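Local coordinates for putative GntR-family transcriptional regulator (Bordetella bronchiseptica RB50, PDB 3CNV), which probably regulates transcription as a GntR-family factor, its UTRA domain presumably sensing a small effector molecule that remains unidentified, at residues L39-R52 with I63-L76. Residues are numbered along the deposited sequence; the frame is centred on the assembly and turned at random.
Sequences LELRAGETVVTIRR and IDDLWLPGTHFRGL
Ile-50 and Leu-66 form a hydrogen-bonded pair in the antiparallel beta hairpin of strands 46-56 and 59-69, neighbours in the six-stranded sheet of this UTRA domain. On their face, CD1 of Ile-50 projects into a hollow lined by CD2 of Leu-66, CD1 of Leu-68 and CD2 of Leu-76, meeting the last tip to tip at 3.9 Å. The chain bends back after Pro-69, and a type I turn at 73-76 places Leu-76 over this face, its CD2 also against CG1 of Val-48; helix 88-96 packs on the leucines. Arg-52 NE and NH2 both meet Asp-64 OD2; NH2 also bonds a citrate, probably from the crystallisation liquor, and NH1 bonds Ser-21. On the other face Thr-49 lies alongside Trp-67, with OG1 3.5 Å above one face of the indole, while CG2 of Val-47 abuts the ring's edge. That hydroxyl, anti to its own nitrogen (chi1 -161°), donates to Leu-66 O at 2.7 Å; Ile-50 N reaches this oxygen from the opposite face of the carbonyl plane. At the end of strand 59-69, CD1 of Leu-39 rests on Trp-67 O and the Pro-69 ring. CG2 of Ile-63 rests on CD of Arg-51 (3.8 Å), to one side of a guanidinium that grips Asp-65 side-on; Asp-65 OD2, bonded by NH2, also forms a salt bridge with Arg-147. Arg-51 NE meets the syn lone pair of Asp-65 OD1 at 2.7 Å, almost straight at 174°.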
loop_
_atom_site.group_PDB
_atom_site.type_symbol
_atom_site.label_atom_id
_atom_site.label_comp_id
_atom_site.label_asym_id
_atom_site.label_seq_id
_atom_site.Cartn_x
_atom_site.Cartn_y
_atom_site.Cartn_z
ATOM N N LEU C 39 14.401 15.496 -7.667
ATOM C CA LEU C 39 13.504 16.000 -8.743
ATOM C C LEU C 39 14.092 15.760 -10.130
ATOM O O LEU C 39 13.469 16.034 -11.158
ATOM C CB LEU C 39 13.149 17.485 -8.486
ATOM C CG LEU C 39 12.173 17.817 -7.341
ATOM C CD1 LEU C 39 11.962 19.403 -7.055
ATOM C CD2 LEU C 39 10.784 17.106 -7.494
ATOM N N GLU C 40 15.247 15.123 -10.140
ATOM C CA GLU C 40 15.976 14.810 -11.372
ATOM C C GLU C 40 16.147 16.068 -12.209
ATOM O O GLU C 40 15.874 16.096 -13.405
ATOM C CB GLU C 40 15.293 13.667 -12.147
ATOM C CG GLU C 40 15.310 12.343 -11.314
ATOM C CD GLU C 40 14.399 11.238 -11.838
ATOM O OE1 GLU C 40 14.049 11.254 -13.032
ATOM O OE2 GLU C 40 14.009 10.356 -11.033
ATOM N N LEU C 41 16.569 17.144 -11.546
ATOM C CA LEU C 41 16.873 18.408 -12.222
ATOM C C LEU C 41 18.370 18.571 -12.517
ATOM O O LEU C 41 19.213 17.945 -11.897
ATOM C CB LEU C 41 16.420 19.600 -11.406
ATOM C CG LEU C 41 15.008 19.508 -10.802
ATOM C CD1 LEU C 41 14.662 20.786 -10.022
ATOM C CD2 LEU C 41 14.084 19.310 -11.900
ATOM N N ARG C 42 18.658 19.466 -13.457
ATOM C CA ARG C 42 20.021 19.911 -13.706
ATOM C C ARG C 42 20.420 20.774 -12.560
ATOM O O ARG C 42 19.627 21.435 -11.990
ATOM C CB ARG C 42 20.183 20.717 -15.024
ATOM C CG ARG C 42 19.705 19.984 -16.272
ATOM C CD ARG C 42 19.681 20.877 -17.539
ATOM N NE ARG C 42 18.388 20.741 -18.226
ATOM C CZ ARG C 42 17.305 21.472 -17.924
ATOM N NH1 ARG C 42 17.393 22.419 -17.024
ATOM N NH2 ARG C 42 16.153 21.303 -18.558
ATOM N N ALA C 43 21.711 20.791 -12.287
ATOM C CA ALA C 43 22.258 21.680 -11.284
ATOM C C ALA C 43 21.903 23.097 -11.660
ATOM O O ALA C 43 22.078 23.541 -12.791
ATOM C CB ALA C 43 23.829 21.508 -11.159
ATOM N N GLY C 44 21.385 23.805 -10.690
ATOM C CA GLY C 44 21.208 25.207 -10.851
ATOM C C GLY C 44 19.806 25.500 -11.230
ATOM O O GLY C 44 19.446 26.631 -11.379
ATOM N N GLU C 45 19.014 24.455 -11.409
ATOM C CA GLU C 45 17.604 24.666 -11.733
ATOM C C GLU C 45 16.868 25.314 -10.581
ATOM O O GLU C 45 17.128 25.034 -9.415
ATOM C CB GLU C 45 16.866 23.387 -12.180
ATOM C CG GLU C 45 17.220 22.935 -13.570
ATOM C CD GLU C 45 16.128 22.026 -14.162
ATOM O OE1 GLU C 45 14.928 22.331 -13.962
ATOM O OE2 GLU C 45 16.457 21.019 -14.801
ATOM N N THR C 46 15.976 26.209 -10.967
ATOM C CA THR C 46 15.082 26.907 -10.061
ATOM C C THR C 46 13.910 26.019 -9.671
ATOM O O THR C 46 13.376 25.284 -10.487
ATOM C CB THR C 46 14.611 28.250 -10.707
ATOM O OG1 THR C 46 15.764 29.139 -10.825
ATOM C CG2 THR C 46 13.534 28.864 -9.932
ATOM N N VAL C 47 13.579 26.095 -8.383
ATOM C CA VAL C 47 12.424 25.443 -7.770
ATOM C C VAL C 47 11.562 26.476 -7.027
ATOM O O VAL C 47 12.024 27.466 -6.537
ATOM C CB VAL C 47 12.783 24.255 -6.804
ATOM C CG1 VAL C 47 13.461 23.056 -7.623
ATOM C CG2 VAL C 47 13.652 24.730 -5.659
ATOM N N VAL C 48 10.276 26.235 -7.029
ATOM C CA VAL C 48 9.374 26.988 -6.164
ATOM C C VAL C 48 9.339 26.237 -4.854
ATOM O O VAL C 48 9.233 24.990 -4.821
ATOM C CB VAL C 48 7.942 27.004 -6.695
ATOM C CG1 VAL C 48 6.986 27.846 -5.711
ATOM C CG2 VAL C 48 7.920 27.529 -8.076
ATOM N N THR C 49 9.436 26.986 -3.777
ATOM C CA THR C 49 9.249 26.395 -2.486
ATOM C C THR C 49 8.148 27.079 -1.711
ATOM O O THR C 49 8.003 28.291 -1.698
ATOM C CB THR C 49 10.587 26.357 -1.659
ATOM O OG1 THR C 49 10.460 25.379 -0.595
ATOM C CG2 THR C 49 10.937 27.779 -1.100
ATOM N N ILE C 50 7.362 26.223 -1.068
ATOM C CA ILE C 50 6.291 26.650 -0.204
ATOM C C ILE C 50 6.461 26.014 1.170
ATOM O O ILE C 50 6.823 24.832 1.309
ATOM C CB ILE C 50 4.937 26.139 -0.794
ATOM C CG1 ILE C 50 4.771 26.595 -2.270
ATOM C CG2 ILE C 50 3.748 26.496 0.123
ATOM C CD1 ILE C 50 3.614 25.873 -2.998
ATOM N N ARG C 51 6.257 26.827 2.180
ATOM C CA ARG C 51 5.976 26.349 3.534
ATOM C C ARG C 51 4.523 26.567 3.904
ATOM O O ARG C 51 3.958 27.669 3.714
ATOM C CB ARG C 51 6.892 27.019 4.548
ATOM C CG ARG C 51 6.620 26.447 5.939
ATOM C CD ARG C 51 7.562 26.903 6.944
ATOM N NE ARG C 51 8.814 26.190 6.810
ATOM C CZ ARG C 51 9.784 26.295 7.696
ATOM N NH1 ARG C 51 9.603 27.094 8.769
ATOM N NH2 ARG C 51 10.906 25.598 7.517
ATOM N N ARG C 52 3.886 25.522 4.413
ATOM C CA ARG C 52 2.508 25.713 4.922
ATOM C C ARG C 52 2.242 25.019 6.233
ATOM O O ARG C 52 2.896 24.057 6.588
ATOM C CB ARG C 52 1.465 25.316 3.878
ATOM C CG ARG C 52 1.443 23.991 3.495
ATOM C CD ARG C 52 0.484 23.190 4.376
ATOM N NE ARG C 52 0.432 21.894 3.774
ATOM C CZ ARG C 52 -0.388 21.539 2.798
ATOM N NH1 ARG C 52 -1.335 22.364 2.397
ATOM N NH2 ARG C 52 -0.296 20.316 2.294
ATOM N N ILE C 63 3.667 21.081 9.734
ATOM C CA ILE C 63 4.408 22.056 8.960
ATOM C C ILE C 63 5.045 21.320 7.778
ATOM O O ILE C 63 5.812 20.346 7.938
ATOM C CB ILE C 63 5.492 22.870 9.759
ATOM C CG1 ILE C 63 4.908 23.538 10.977
ATOM C CG2 ILE C 63 6.249 23.893 8.828
ATOM C CD1 ILE C 63 4.024 24.777 10.717
ATOM N N ASP C 64 4.590 21.706 6.592
ATOM C CA ASP C 64 5.065 21.123 5.325
ATOM C C ASP C 64 5.964 22.127 4.606
ATOM O O ASP C 64 5.621 23.305 4.479
ATOM C CB ASP C 64 3.937 20.826 4.361
ATOM C CG ASP C 64 3.164 19.573 4.651
ATOM O OD1 ASP C 64 3.794 18.574 5.107
ATOM O OD2 ASP C 64 1.895 19.577 4.340
ATOM N N ASP C 65 7.105 21.653 4.147
ATOM C CA ASP C 65 7.970 22.379 3.202
ATOM C C ASP C 65 7.888 21.587 1.905
ATOM O O ASP C 65 8.121 20.392 1.912
ATOM C CB ASP C 65 9.444 22.480 3.628
ATOM C CG ASP C 65 9.681 23.507 4.715
ATOM O OD1 ASP C 65 9.011 24.538 4.695
ATOM O OD2 ASP C 65 10.557 23.294 5.579
ATOM N N LEU C 66 7.673 22.279 0.802
ATOM C CA LEU C 66 7.509 21.655 -0.539
ATOM C C LEU C 66 8.489 22.317 -1.484
ATOM O O LEU C 66 8.760 23.502 -1.396
ATOM C CB LEU C 66 6.082 21.954 -1.109
ATOM C CG LEU C 66 4.765 21.433 -0.630
ATOM C CD1 LEU C 66 4.317 22.050 0.716
ATOM C CD2 LEU C 66 3.828 21.711 -1.791
ATOM N N TRP C 67 8.953 21.546 -2.444
ATOM C CA TRP C 67 9.821 22.053 -3.491
ATOM C C TRP C 67 9.264 21.460 -4.807
ATOM O O TRP C 67 9.090 20.252 -4.943
ATOM C CB TRP C 67 11.260 21.548 -3.317
ATOM C CG TRP C 67 12.030 22.096 -2.149
ATOM C CD1 TRP C 67 12.874 23.159 -2.152
ATOM C CD2 TRP C 67 12.004 21.607 -0.811
ATOM N NE1 TRP C 67 13.385 23.354 -0.901
ATOM C CE2 TRP C 67 12.844 22.421 -0.052
ATOM C CE3 TRP C 67 11.357 20.552 -0.189
ATOM C CZ2 TRP C 67 13.068 22.195 1.316
ATOM C CZ3 TRP C 67 11.558 20.341 1.148
ATOM C CH2 TRP C 67 12.393 21.163 1.907
ATOM N N LEU C 68 9.027 22.323 -5.748
ATOM C CA LEU C 68 8.481 21.999 -7.054
ATOM C C LEU C 68 9.348 22.538 -8.199
ATOM O O LEU C 68 9.847 23.630 -8.129
ATOM C CB LEU C 68 7.096 22.590 -7.145
ATOM C CG LEU C 68 6.112 22.254 -6.006
ATOM C CD1 LEU C 68 5.011 23.299 -5.927
ATOM C CD2 LEU C 68 5.520 20.865 -6.306
ATOM N N PRO C 69 9.499 21.754 -9.279
ATOM C CA PRO C 69 10.352 22.221 -10.404
ATOM C C PRO C 69 9.803 23.547 -11.028
ATOM O O PRO C 69 8.633 23.650 -11.381
ATOM C CB PRO C 69 10.312 21.063 -11.375
ATOM C CG PRO C 69 9.101 20.208 -10.952
ATOM C CD PRO C 69 8.854 20.452 -9.535
ATOM N N GLY C 70 10.643 24.569 -11.072
ATOM C CA GLY C 70 10.207 25.920 -11.481
ATOM C C GLY C 70 9.530 25.825 -12.838
ATOM O O GLY C 70 8.519 26.457 -13.086
ATOM N N THR C 71 10.077 24.946 -13.658
ATOM C CA THR C 71 9.674 24.755 -15.045
ATOM C C THR C 71 8.184 24.525 -15.148
ATOM O O THR C 71 7.489 25.267 -15.811
ATOM C CB THR C 71 10.441 23.562 -15.723
ATOM O OG1 THR C 71 10.230 22.309 -15.006
ATOM C CG2 THR C 71 11.950 23.868 -15.821
ATOM N N HIS C 72 7.667 23.580 -14.387
ATOM C CA HIS C 72 6.257 23.188 -14.547
ATOM C C HIS C 72 5.312 24.050 -13.714
ATOM O O HIS C 72 4.090 23.943 -13.820
ATOM C CB HIS C 72 6.073 21.717 -14.198
ATOM C CG HIS C 72 6.976 20.809 -14.966
ATOM N ND1 HIS C 72 7.958 20.048 -14.366
ATOM C CD2 HIS C 72 7.066 20.560 -16.299
ATOM C CE1 HIS C 72 8.597 19.351 -15.292
ATOM N NE2 HIS C 72 8.078 19.646 -16.474
ATOM N N PHE C 73 5.872 24.912 -12.887
ATOM C CA PHE C 73 5.056 25.600 -11.894
ATOM C C PHE C 73 5.250 27.099 -11.929
ATOM O O PHE C 73 5.029 27.816 -10.934
ATOM C CB PHE C 73 5.313 25.025 -10.502
ATOM C CG PHE C 73 4.655 23.686 -10.267
ATOM C CD1 PHE C 73 3.317 23.610 -9.896
ATOM C CD2 PHE C 73 5.373 22.494 -10.456
ATOM C CE1 PHE C 73 2.724 22.356 -9.706
ATOM C CE2 PHE C 73 4.818 21.282 -10.232
ATOM C CZ PHE C 73 3.469 21.204 -9.865
ATOM N N ARG C 74 5.669 27.563 -13.106
ATOM C CA ARG C 74 5.916 29.005 -13.323
ATOM C C ARG C 74 4.721 29.858 -12.941
ATOM O O ARG C 74 4.877 30.924 -12.367
ATOM C CB ARG C 74 6.425 29.296 -14.740
ATOM C CG ARG C 74 7.933 29.074 -14.766
ATOM C CD ARG C 74 8.558 29.490 -16.080
ATOM N NE ARG C 74 8.485 28.394 -17.039
ATOM C CZ ARG C 74 7.496 28.220 -17.918
ATOM N NH1 ARG C 74 6.476 29.087 -17.984
ATOM N NH2 ARG C 74 7.534 27.165 -18.737
ATOM N N GLY C 75 3.524 29.350 -13.155
ATOM C CA GLY C 75 2.323 30.146 -12.872
ATOM C C GLY C 75 1.991 30.285 -11.388
ATOM O O GLY C 75 1.059 31.008 -10.985
ATOM N N LEU C 76 2.767 29.590 -10.563
ATOM C CA LEU C 76 2.428 29.436 -9.150
ATOM C C LEU C 76 2.811 30.706 -8.422
ATOM O O LEU C 76 3.972 31.096 -8.448
ATOM C CB LEU C 76 3.101 28.201 -8.530
ATOM C CG LEU C 76 2.660 27.630 -7.168
ATOM C CD1 LEU C 76 1.124 27.462 -7.105
ATOM C CD2 LEU C 76 3.331 26.307 -6.898
HETATM O O HOH W 1 12.989 24.038 -13.011
HETATM O O HOH W 2 10.049 26.379 2.104
#